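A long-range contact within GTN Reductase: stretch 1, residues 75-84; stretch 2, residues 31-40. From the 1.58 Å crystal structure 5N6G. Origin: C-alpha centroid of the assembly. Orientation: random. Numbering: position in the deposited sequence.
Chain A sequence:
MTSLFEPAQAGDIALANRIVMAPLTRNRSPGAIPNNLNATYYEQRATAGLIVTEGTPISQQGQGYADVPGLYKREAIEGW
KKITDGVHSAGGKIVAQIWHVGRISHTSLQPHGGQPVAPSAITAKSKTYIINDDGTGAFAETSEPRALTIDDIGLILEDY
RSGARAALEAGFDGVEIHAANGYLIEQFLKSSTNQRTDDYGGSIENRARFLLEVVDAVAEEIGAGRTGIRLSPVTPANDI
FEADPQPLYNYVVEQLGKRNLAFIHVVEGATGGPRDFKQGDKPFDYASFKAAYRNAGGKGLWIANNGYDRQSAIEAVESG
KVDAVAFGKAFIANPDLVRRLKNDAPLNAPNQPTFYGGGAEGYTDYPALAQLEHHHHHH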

ATOM      1  N   GLU A  75       5.686 -17.140  12.924  1.00 17.70           N
ATOM      2  CA  GLU A  75       6.331 -17.709  11.752  1.00 17.15           C
ATOM      3  C   GLU A  75       6.399 -16.701  10.618  1.00 15.43           C
ATOM      4  O   GLU A  75       7.348 -16.731   9.826  1.00 17.23           O
ATOM      5  CB  GLU A  75       5.570 -18.951  11.302  1.00 20.05           C
ATOM      6  CG  GLU A  75       5.696 -20.128  12.268  1.00 22.73           C
ATOM      7  CD  GLU A  75       4.708 -20.091  13.440  1.00 23.85           C
ATOM      8  OE1 GLU A  75       3.918 -19.114  13.553  1.00 20.46           O
ATOM      9  OE2 GLU A  75       4.716 -21.067  14.236  1.00 25.68           O
ATOM     10  N   ALA A  76       5.405 -15.813  10.527  1.00 16.14           N
ATOM     11  CA  ALA A  76       5.398 -14.799   9.474  1.00 16.50           C
ATOM     12  C   ALA A  76       6.478 -13.760   9.735  1.00 18.74           C
ATOM     13  O   ALA A  76       7.185 -13.336   8.816  1.00 16.58           O
ATOM     14  CB  ALA A  76       4.028 -14.116   9.382  1.00 16.90           C
ATOM     15  N   ILE A  77       6.617 -13.334  10.988  1.00 16.17           N
ATOM     16  CA  ILE A  77       7.693 -12.421  11.344  1.00 16.00           C
ATOM     17  C   ILE A  77       9.048 -13.027  10.986  1.00 21.11           C
ATOM     18  O   ILE A  77       9.923 -12.350  10.443  1.00 18.99           O
ATOM     19  CB  ILE A  77       7.586 -12.055  12.836  1.00 17.53           C
ATOM     20  CG1 ILE A  77       6.348 -11.178  13.037  1.00 21.74           C
ATOM     21  CG2 ILE A  77       8.850 -11.353  13.302  1.00 20.12           C
ATOM     22  CD1 ILE A  77       5.994 -10.880  14.487  1.00 30.67           C
ATOM     23  N   GLU A  78       9.243 -14.312  11.284  1.00 17.65           N
ATOM     24  CA  GLU A  78      10.493 -14.980  10.942  1.00 19.58           C
ATOM     25  C   GLU A  78      10.696 -15.016   9.436  1.00 17.11           C
ATOM     26  O   GLU A  78      11.799 -14.778   8.945  1.00 20.19           O
ATOM     27  CB  GLU A  78      10.501 -16.404  11.517  1.00 19.08           C
ATOM     28  CG  GLU A  78      11.749 -17.196  11.163  1.00 31.31           C
ATOM     29  CD  GLU A  78      13.020 -16.590  11.744  1.00 62.15           C
ATOM     30  OE1 GLU A  78      12.924 -15.815  12.721  1.00 47.87           O
ATOM     31  OE2 GLU A  78      14.116 -16.888  11.220  1.00 76.95           O
ATOM     32  N   GLY A  79       9.636 -15.318   8.681  1.00 18.88           N
ATOM     33  CA  GLY A  79       9.758 -15.322   7.232  1.00 17.16           C
ATOM     34  C   GLY A  79      10.102 -13.957   6.674  1.00 17.26           C
ATOM     35  O   GLY A  79      10.904 -13.835   5.746  1.00 15.46           O
ATOM     36  N   TRP A  80       9.484 -12.902   7.214  1.00 13.41           N
ATOM     37  CA  TRP A  80       9.845 -11.560   6.782  1.00 14.78           C
ATOM     38  C   TRP A  80      11.277 -11.197   7.156  1.00 17.58           C
ATOM     39  O   TRP A  80      11.943 -10.437   6.423  1.00 17.41           O
ATOM     40  CB  TRP A  80       8.894 -10.546   7.380  1.00 14.49           C
ATOM     41  CG  TRP A  80       7.573 -10.419   6.696  1.00 14.63           C
ATOM     42  CD1 TRP A  80       6.345 -10.588   7.269  1.00 17.94           C
ATOM     43  CD2 TRP A  80       7.326 -10.038   5.330  1.00 13.47           C
ATOM     44  NE1 TRP A  80       5.355 -10.340   6.356  1.00 15.36           N
ATOM     45  CE2 TRP A  80       5.925 -10.013   5.154  1.00 14.18           C
ATOM     46  CE3 TRP A  80       8.147  -9.724   4.246  1.00 15.04           C
ATOM     47  CZ2 TRP A  80       5.326  -9.678   3.937  1.00 18.26           C
ATOM     48  CZ3 TRP A  80       7.537  -9.409   3.017  1.00 17.47           C
ATOM     49  CH2 TRP A  80       6.147  -9.387   2.888  1.00 17.03           C
ATOM     50  N   LYS A  81      11.765 -11.684   8.303  1.00 15.37           N
ATOM     51  CA  LYS A  81      13.134 -11.373   8.695  1.00 17.78           C
ATOM     52  C   LYS A  81      14.131 -11.897   7.670  1.00 18.72           C
ATOM     53  O   LYS A  81      15.139 -11.244   7.390  1.00 18.46           O
ATOM     54  CB  LYS A  81      13.414 -11.938  10.090  1.00 20.73           C
ATOM     55  CG  LYS A  81      14.780 -11.591  10.658  1.00 34.64           C
ATOM     56  CD  LYS A  81      14.916 -10.092  10.927  1.00 50.86           C
ATOM     57  CE  LYS A  81      16.232  -9.758  11.625  1.00 45.02           C
ATOM     58  NZ  LYS A  81      16.361  -8.300  11.888  1.00 68.67           N
ATOM     59  N   LYS A  82      13.877 -13.067   7.097  1.00 18.46           N
ATOM     60  CA  LYS A  82      14.762 -13.559   6.043  1.00 18.45           C
ATOM     61  C   LYS A  82      14.766 -12.609   4.850  1.00 18.18           C
ATOM     62  O   LYS A  82      15.817 -12.369   4.240  1.00 22.21           O
ATOM     63  CB  LYS A  82      14.333 -14.962   5.618  1.00 24.17           C
ATOM     64  CG  LYS A  82      15.278 -15.623   4.635  1.00 29.68           C
ATOM     65  CD  LYS A  82      14.696 -16.931   4.103  1.00 37.06           C
ATOM     66  CE  LYS A  82      15.767 -17.785   3.440  1.00 59.48           C
ATOM     67  NZ  LYS A  82      16.144 -18.961   4.289  1.00 66.49           N
ATOM     68  N   ILE A  83      13.595 -12.056   4.515  1.00 16.67           N
ATOM     69  CA  ILE A  83      13.461 -11.143   3.384  1.00 17.45           C
ATOM     70  C   ILE A  83      14.184  -9.824   3.654  1.00 19.50           C
ATOM     71  O   ILE A  83      14.948  -9.339   2.811  1.00 18.34           O
ATOM     72  CB  ILE A  83      11.974 -10.920   3.065  1.00 18.01           C
ATOM     73  CG1 ILE A  83      11.396 -12.207   2.472  1.00 20.63           C
ATOM     74  CG2 ILE A  83      11.796  -9.724   2.126  1.00 21.42           C
ATOM     75  CD1 ILE A  83       9.930 -12.210   2.339  1.00 18.56           C
ATOM     76  N   THR A  84      13.937  -9.203   4.816  1.00 13.89           N
ATOM     77  CA  THR A  84      14.570  -7.914   5.081  1.00 14.65           C
ATOM     78  C   THR A  84      16.079  -8.068   5.226  1.00 16.85           C
ATOM     79  O   THR A  84      16.844  -7.227   4.739  1.00 19.32           O
ATOM     80  CB  THR A  84      13.973  -7.237   6.321  1.00 17.25           C
ATOM     81  OG1 THR A  84      14.301  -7.978   7.501  1.00 17.59           O
ATOM     82  CG2 THR A  84      12.468  -7.106   6.211  1.00 17.42           C
TER
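Stretch 2, residues 31-40: GAIPNNLNAT

How does stretch 2 reach the helix of stretch 1? It arrives as a loop. Ala 32 O lies 3.5 Å from Ala 76 CB. Ile 33 is extended, its CA 4.3 Å from that of Ala 76; its CG2 sits 3.5 Å from Glu 75 O.

What does Pro 34 do? It is the residue most covered by stretch 1, pointing toward the helix. Its CG lies over one face of Trp 80, 3.4 Å from the centroid of the five-membered ring in a CH-pi contact, while its CB packs 3.7 Å from Ile 83 CD1. Gly 79 allows the backbones to close in: Gly 79 CA is 3.7 Å from Pro 34 O, and a CB there would clash with that oxygen.

How does the loop become a helix? Asn 35 caps it, its OD1 accepting from Asn 38 N at 3.0 Å, and Asn 35 N donates to Asn 38 OD1 at 2.9 Å. A water bridges Asn 35 O and Gly 79 O.

How does the new helix lie? It runs roughly parallel to the first, crossing at -28°, with axes 9.0 Å apart at closest. Asn 36 OD1 accepts a weak hydrogen bond from Lys 82 NZ at 3.4 Å. One turn on, Ala 39 CA meets Ile 83 CG1 at 3.6 Å.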

ATOM      1  N   GLY A  31      -0.627 -19.858   3.999  1.00 18.58           N
ATOM      2  CA  GLY A  31      -0.621 -19.802   5.440  1.00 22.07           C
ATOM      3  C   GLY A  31      -0.292 -18.447   5.997  1.00 22.08           C
ATOM      4  O   GLY A  31      -0.078 -18.330   7.209  1.00 18.44           O
ATOM      5  N   ALA A  32      -0.206 -17.424   5.140  1.00 15.29           N
ATOM      6  CA  ALA A  32       0.085 -16.060   5.568  1.00 15.32           C
ATOM      7  C   ALA A  32       1.511 -15.915   6.092  1.00 16.25           C
ATOM      8  O   ALA A  32       1.785 -15.037   6.921  1.00 18.18           O
ATOM      9  CB  ALA A  32      -0.915 -15.585   6.634  1.00 21.51           C
ATOM     10  N   ILE A  33       2.427 -16.744   5.589  1.00 15.38           N
ATOM     11  CA  ILE A  33       3.801 -16.805   6.074  1.00 14.52           C
ATOM     12  C   ILE A  33       4.723 -16.650   4.873  1.00 15.85           C
ATOM     13  O   ILE A  33       4.671 -17.462   3.942  1.00 16.72           O
ATOM     14  CB  ILE A  33       4.088 -18.135   6.802  1.00 17.89           C
ATOM     15  CG1 ILE A  33       3.202 -18.250   8.051  1.00 23.53           C
ATOM     16  CG2 ILE A  33       5.558 -18.260   7.191  1.00 16.88           C
ATOM     17  CD1 ILE A  33       3.132 -19.665   8.629  1.00 21.29           C
ATOM     18  N   PRO A  34       5.599 -15.637   4.835  1.00 14.73           N
ATOM     19  CA  PRO A  34       6.566 -15.559   3.736  1.00 14.32           C
ATOM     20  C   PRO A  34       7.490 -16.762   3.733  1.00 16.42           C
ATOM     21  O   PRO A  34       7.874 -17.281   4.782  1.00 19.52           O
ATOM     22  CB  PRO A  34       7.351 -14.272   4.032  1.00 16.62           C
ATOM     23  CG  PRO A  34       6.471 -13.476   4.915  1.00 15.76           C
ATOM     24  CD  PRO A  34       5.772 -14.512   5.765  1.00 16.79           C
ATOM     25  N   ASN A  35       7.884 -17.176   2.523  1.00 17.53           N
ATOM     26  CA  ASN A  35       8.675 -18.385   2.340  1.00 15.06           C
ATOM     27  C   ASN A  35       9.946 -18.089   1.548  1.00 16.21           C
ATOM     28  O   ASN A  35      10.278 -16.921   1.309  1.00 16.41           O
ATOM     29  CB  ASN A  35       7.807 -19.441   1.673  1.00 16.13           C
ATOM     30  CG  ASN A  35       7.234 -18.962   0.366  1.00 20.11           C
ATOM     31  OD1 ASN A  35       7.934 -18.338  -0.442  1.00 18.65           O
ATOM     32  ND2 ASN A  35       5.934 -19.178   0.177  1.00 24.79           N
ATOM     33  N   ASN A  36      10.710 -19.120   1.194  1.00 16.05           N
ATOM     34  CA  ASN A  36      12.014 -18.882   0.569  1.00 16.34           C
ATOM     35  C   ASN A  36      11.878 -18.310  -0.839  1.00 16.45           C
ATOM     36  O   ASN A  36      12.713 -17.497  -1.269  1.00 17.39           O
ATOM     37  CB  ASN A  36      12.810 -20.177   0.511  1.00 17.13           C
ATOM     38  CG  ASN A  36      13.293 -20.611   1.857  1.00 24.30           C
ATOM     39  OD1 ASN A  36      13.250 -19.848   2.814  1.00 23.78           O
ATOM     40  ND2 ASN A  36      13.786 -21.831   1.935  1.00 24.89           N
ATOM     41  N   LEU A  37      10.851 -18.732  -1.579  1.00 19.53           N
ATOM     42  CA  LEU A  37      10.617 -18.154  -2.909  1.00 18.28           C
ATOM     43  C   LEU A  37      10.321 -16.662  -2.818  1.00 20.45           C
ATOM     44  O   LEU A  37      10.825 -15.864  -3.625  1.00 17.20           O
ATOM     45  CB  LEU A  37       9.472 -18.891  -3.612  1.00 20.44           C
ATOM     46  CG  LEU A  37       9.295 -18.556  -5.102  1.00 20.70           C
ATOM     47  CD1 LEU A  37      10.450 -19.067  -5.915  1.00 28.36           C
ATOM     48  CD2 LEU A  37       7.981 -19.139  -5.612  1.00 25.06           C
ATOM     49  N   ASN A  38       9.513 -16.262  -1.833  1.00 16.00           N
ATOM     50  CA  ASN A  38       9.249 -14.849  -1.598  1.00 15.10           C
ATOM     51  C   ASN A  38      10.547 -14.094  -1.345  1.00 15.85           C
ATOM     52  O   ASN A  38      10.715 -12.947  -1.799  1.00 16.71           O
ATOM     53  CB  ASN A  38       8.326 -14.661  -0.388  1.00 13.93           C
ATOM     54  CG  ASN A  38       6.968 -15.350  -0.506  1.00 19.51           C
ATOM     55  OD1 ASN A  38       6.395 -15.770   0.512  1.00 18.34           O
ATOM     56  ND2 ASN A  38       6.433 -15.448  -1.702  1.00 19.16           N
ATOM     57  N   ALA A  39      11.481 -14.723  -0.620  1.00 16.76           N
ATOM     58  CA  ALA A  39      12.748 -14.064  -0.332  1.00 17.77           C
ATOM     59  C   ALA A  39      13.556 -13.857  -1.600  1.00 16.16           C
ATOM     60  O   ALA A  39      14.139 -12.788  -1.803  1.00 17.74           O
ATOM     61  CB  ALA A  39      13.555 -14.856   0.693  1.00 16.26           C
ATOM     62  N   THR A  40      13.584 -14.852  -2.478  1.00 16.57           N
ATOM     63  CA  THR A  40      14.296 -14.678  -3.739  1.00 17.06           C
ATOM     64  C   THR A  40      13.715 -13.508  -4.521  1.00 17.45           C
ATOM     65  O   THR A  40      14.448 -12.675  -5.060  1.00 18.58           O
ATOM     66  CB  THR A  40      14.208 -15.971  -4.543  1.00 18.05           C
ATOM     67  OG1 THR A  40      14.843 -16.996  -3.779  1.00 20.51           O
ATOM     68  CG2 THR A  40      14.876 -15.848  -5.925  1.00 20.37           C
TER
HETATM   69  O   HOH W   1      11.358 -15.898   3.797  1.00 21.56           O